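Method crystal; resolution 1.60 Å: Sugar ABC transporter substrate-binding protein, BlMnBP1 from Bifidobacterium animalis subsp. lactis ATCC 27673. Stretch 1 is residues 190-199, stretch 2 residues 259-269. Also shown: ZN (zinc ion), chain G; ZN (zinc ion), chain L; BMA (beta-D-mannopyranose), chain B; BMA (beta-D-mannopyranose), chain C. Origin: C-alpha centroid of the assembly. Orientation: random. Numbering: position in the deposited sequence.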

# COMPACT_ATOMS: atom_id res chain seq x y z
N LEU A 190 18.29 -3.68 -8.78
CA LEU A 190 17.15 -3.17 -8.01
C LEU A 190 16.98 -1.71 -8.36
O LEU A 190 17.89 -0.90 -8.15
CB LEU A 190 17.37 -3.37 -6.51
CG LEU A 190 16.21 -3.02 -5.56
CD1 LEU A 190 16.20 -3.83 -4.29
CD2 LEU A 190 16.28 -1.52 -5.22
N TYR A 191 15.81 -1.36 -8.90
CA TYR A 191 15.52 0.01 -9.30
C TYR A 191 14.77 0.66 -8.16
O TYR A 191 13.75 0.14 -7.72
CB TYR A 191 14.70 0.03 -10.58
CG TYR A 191 14.61 1.36 -11.26
CD1 TYR A 191 15.59 1.78 -12.12
CD2 TYR A 191 13.51 2.18 -11.07
CE1 TYR A 191 15.51 2.99 -12.78
CE2 TYR A 191 13.42 3.38 -11.72
CZ TYR A 191 14.42 3.80 -12.57
OH TYR A 191 14.32 5.00 -13.24
N THR A 192 15.28 1.79 -7.68
CA THR A 192 14.74 2.32 -6.45
C THR A 192 13.49 3.16 -6.64
O THR A 192 12.72 3.28 -5.70
CB THR A 192 15.74 3.21 -5.71
OG1 THR A 192 16.05 4.34 -6.54
CG2 THR A 192 16.99 2.48 -5.35
N ASN A 193 13.28 3.74 -7.83
CA ASN A 193 12.25 4.76 -8.04
C ASN A 193 12.33 5.82 -6.95
O ASN A 193 11.32 6.30 -6.44
CB ASN A 193 10.85 4.14 -8.11
CG ASN A 193 10.47 3.76 -9.53
OD1 ASN A 193 10.51 4.60 -10.42
ND2 ASN A 193 10.13 2.49 -9.75
N PHE A 194 13.56 6.20 -6.63
CA PHE A 194 13.84 7.22 -5.64
C PHE A 194 12.95 8.44 -5.81
O PHE A 194 12.49 9.03 -4.82
CB PHE A 194 15.33 7.60 -5.75
CG PHE A 194 15.76 8.75 -4.90
CD1 PHE A 194 15.63 10.06 -5.37
CD2 PHE A 194 16.33 8.54 -3.66
CE1 PHE A 194 16.04 11.13 -4.59
CE2 PHE A 194 16.74 9.61 -2.88
CZ PHE A 194 16.59 10.91 -3.36
N VAL A 195 12.66 8.84 -7.05
CA VAL A 195 12.03 10.14 -7.24
C VAL A 195 10.58 10.12 -6.76
O VAL A 195 10.04 11.17 -6.38
CB VAL A 195 12.14 10.60 -8.71
CG1 VAL A 195 11.09 11.68 -9.06
CG2 VAL A 195 13.54 11.13 -8.99
N GLU A 196 9.92 8.97 -6.78
CA GLU A 196 8.55 8.86 -6.31
C GLU A 196 8.56 8.68 -4.79
O GLU A 196 9.00 7.65 -4.27
CB GLU A 196 7.83 7.70 -6.98
CG GLU A 196 7.70 7.79 -8.47
CD GLU A 196 6.89 9.00 -8.95
OE1 GLU A 196 5.78 9.25 -8.45
OE2 GLU A 196 7.38 9.69 -9.85
N ASP A 197 8.07 9.68 -4.07
CA ASP A 197 8.02 9.57 -2.63
C ASP A 197 7.29 8.30 -2.19
O ASP A 197 7.72 7.63 -1.24
CB ASP A 197 7.36 10.81 -2.02
CG ASP A 197 8.29 12.01 -2.04
OD1 ASP A 197 9.10 12.08 -2.98
OD2 ASP A 197 8.24 12.84 -1.10
N TRP A 198 6.18 7.96 -2.86
CA TRP A 198 5.38 6.83 -2.42
C TRP A 198 6.13 5.53 -2.67
O TRP A 198 5.96 4.57 -1.92
CB TRP A 198 4.02 6.80 -3.12
CG TRP A 198 4.15 6.76 -4.58
CD1 TRP A 198 4.11 7.82 -5.44
CD2 TRP A 198 4.38 5.60 -5.39
NE1 TRP A 198 4.30 7.38 -6.72
CE2 TRP A 198 4.48 6.02 -6.72
CE3 TRP A 198 4.53 4.24 -5.11
CZ2 TRP A 198 4.71 5.14 -7.77
CZ3 TRP A 198 4.75 3.37 -6.15
CH2 TRP A 198 4.85 3.82 -7.46
N ALA A 199 6.98 5.49 -3.70
CA ALA A 199 7.72 4.26 -3.96
C ALA A 199 8.80 4.04 -2.89
O ALA A 199 9.11 2.89 -2.52
CB ALA A 199 8.36 4.30 -5.34
N ASP A 259 21.93 6.65 -11.27
CA ASP A 259 21.55 7.96 -10.76
C ASP A 259 20.16 7.93 -10.15
O ASP A 259 19.18 8.06 -10.87
CB ASP A 259 21.59 9.03 -11.85
CG ASP A 259 21.37 10.43 -11.29
OD1 ASP A 259 21.29 10.57 -10.05
OD2 ASP A 259 21.28 11.39 -12.08
N TYR A 260 20.11 7.83 -8.82
CA TYR A 260 18.83 7.81 -8.14
C TYR A 260 18.06 9.12 -8.30
O TYR A 260 16.85 9.10 -8.18
CB TYR A 260 19.04 7.48 -6.66
CG TYR A 260 19.86 8.48 -5.90
CD1 TYR A 260 19.33 9.70 -5.52
CD2 TYR A 260 21.17 8.20 -5.54
CE1 TYR A 260 20.07 10.62 -4.83
CE2 TYR A 260 21.93 9.14 -4.84
CZ TYR A 260 21.36 10.34 -4.50
OH TYR A 260 22.09 11.28 -3.79
N SER A 261 18.73 10.24 -8.58
CA SER A 261 18.01 11.51 -8.57
C SER A 261 17.16 11.70 -9.82
O SER A 261 16.35 12.63 -9.86
CB SER A 261 18.99 12.68 -8.43
OG SER A 261 19.70 12.87 -9.64
N THR A 262 17.29 10.83 -10.80
CA THR A 262 16.55 10.99 -12.04
C THR A 262 15.80 9.71 -12.43
O THR A 262 15.52 9.51 -13.61
CB THR A 262 17.48 11.43 -13.17
OG1 THR A 262 18.40 10.38 -13.48
CG2 THR A 262 18.28 12.65 -12.78
N THR A 263 15.44 8.87 -11.47
CA THR A 263 14.60 7.73 -11.82
C THR A 263 13.27 8.20 -12.39
O THR A 263 12.81 9.32 -12.13
CB THR A 263 14.33 6.83 -10.61
OG1 THR A 263 13.63 7.55 -9.60
CG2 THR A 263 15.64 6.29 -10.08
N ASP A 264 12.62 7.30 -13.13
CA ASP A 264 11.33 7.62 -13.72
C ASP A 264 10.37 6.44 -13.62
O ASP A 264 10.60 5.39 -14.22
CB ASP A 264 11.48 8.07 -15.17
CG ASP A 264 10.16 8.40 -15.79
OD1 ASP A 264 9.54 9.42 -15.38
OD2 ASP A 264 9.71 7.62 -16.65
N TRP A 265 9.26 6.66 -12.93
CA TRP A 265 8.32 5.59 -12.60
C TRP A 265 7.69 4.98 -13.85
O TRP A 265 7.69 3.76 -14.01
CB TRP A 265 7.25 6.15 -11.66
CG TRP A 265 6.06 5.29 -11.54
CD1 TRP A 265 4.79 5.65 -11.85
CD2 TRP A 265 5.99 3.92 -11.13
NE1 TRP A 265 3.93 4.62 -11.63
CE2 TRP A 265 4.64 3.54 -11.17
CE3 TRP A 265 6.95 2.98 -10.70
CZ2 TRP A 265 4.20 2.25 -10.82
CZ3 TRP A 265 6.50 1.68 -10.33
CH2 TRP A 265 5.14 1.34 -10.40
N GLU A 266 7.16 5.82 -14.74
CA GLU A 266 6.37 5.31 -15.86
C GLU A 266 7.22 4.50 -16.81
O GLU A 266 6.77 3.46 -17.31
CB GLU A 266 5.70 6.46 -16.60
CG GLU A 266 4.57 7.10 -15.82
CD GLU A 266 3.40 6.16 -15.59
OE1 GLU A 266 3.38 5.07 -16.17
OE2 GLU A 266 2.46 6.53 -14.85
N SER A 267 8.43 4.96 -17.10
CA SER A 267 9.32 4.18 -17.95
C SER A 267 9.85 2.95 -17.23
O SER A 267 10.20 1.97 -17.89
CB SER A 267 10.50 5.03 -18.47
OG SER A 267 11.18 5.72 -17.44
N SER A 268 9.91 2.98 -15.90
CA SER A 268 10.40 1.80 -15.18
C SER A 268 9.51 0.59 -15.44
O SER A 268 9.98 -0.55 -15.42
CB SER A 268 10.53 2.08 -13.68
OG SER A 268 9.33 1.91 -12.98
N LYS A 269 8.21 0.81 -15.68
CA LYS A 269 7.32 -0.29 -15.99
C LYS A 269 7.79 -1.01 -17.25
O LYS A 269 7.97 -2.24 -17.26
CB LYS A 269 5.88 0.21 -16.18
CG LYS A 269 5.21 0.71 -14.90
CD LYS A 269 3.93 1.41 -15.26
CE LYS A 269 3.40 2.24 -14.08
NZ LYS A 269 2.15 2.99 -14.47
ZN ZN G . 9.89 13.95 -3.64
ZN ZN L . 4.79 11.24 -8.48
C1 BMA B . 0.15 5.71 -12.08
C2 BMA B . -0.13 4.27 -11.56
C3 BMA B . -0.33 4.32 -10.05
C4 BMA B . 0.72 5.16 -9.38
C5 BMA B . 0.86 6.53 -10.07
C6 BMA B . 1.89 7.40 -9.40
O1 BMA B . 0.48 5.50 -13.42
O2 BMA B . 1.08 3.48 -11.80
O3 BMA B . -0.35 3.05 -9.50
O4 BMA B . 0.38 5.38 -8.01
O5 BMA B . 1.20 6.31 -11.43
O6 BMA B . 1.63 8.73 -9.85
C1 BMA C . 0.62 4.37 -7.08
C2 BMA C . 0.87 5.16 -5.76
C3 BMA C . 0.98 4.17 -4.64
C4 BMA C . -0.15 3.15 -4.67
C5 BMA C . -0.22 2.46 -6.03
C6 BMA C . -1.39 1.49 -6.11
O2 BMA C . -0.27 5.95 -5.41
O3 BMA C . 1.00 4.80 -3.35
O4 BMA C . 0.13 2.18 -3.69
O5 BMA C . -0.43 3.48 -7.02
O6 BMA C . -2.63 2.20 -6.00
O HOH W 1 13.14 4.42 -15.72
O HOH W 2 10.91 7.24 -9.88
O HOH W 3 11.13 12.95 -4.94
O HOH W 4 9.37 9.05 -11.44
O HOH W 5 6.77 12.33 -9.61
O HOH W 6 11.16 14.06 -1.97
O HOH W 7 3.53 10.82 -9.51
O HOH W 8 3.77 10.82 -7.06

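Side chains at a contact between loops often settle into the rotamer that lets one polar atom serve the backbone opposite, and this mannose-binding protein offers a worked example. Thr-263, with chi1 in the p well, points toward the other stretch and brings OG1 to 3.0 Å from Val-195 N, whose hydrogen bond it accepts. That amide lies within the type I turn from Asn-193 to Glu-196, so a side chain from one loop secures the turn of the other. Tyr-191 returns the favour: its t rotamer extends the ring across the contact, and OH accepts from Asp-264 N at 2.9 Å, near the plane of the ring. The Asp-264 side chain itself points away and caps its own helix, OD2 accepting from Ser-267 N at 3.0 Å.

Asn-193 starts sideways, yet its m rotamer carries the amide across, where ND2 donates a weak hydrogen bond to Ser-268 OG at 3.4 Å and OD1 shares water 2 with Thr-263 OG1.

The aromatic side chains meet by packing instead. Phe-194 (t) offers a face to the edge of Tyr-260 (p), whereas Trp-198 (p) turns its edge to the face of Trp-265 (t), the planes at 89°. With its ring so placed, Trp-265 NE1 donates to mannose O2 (chain B) at 3.1 Å.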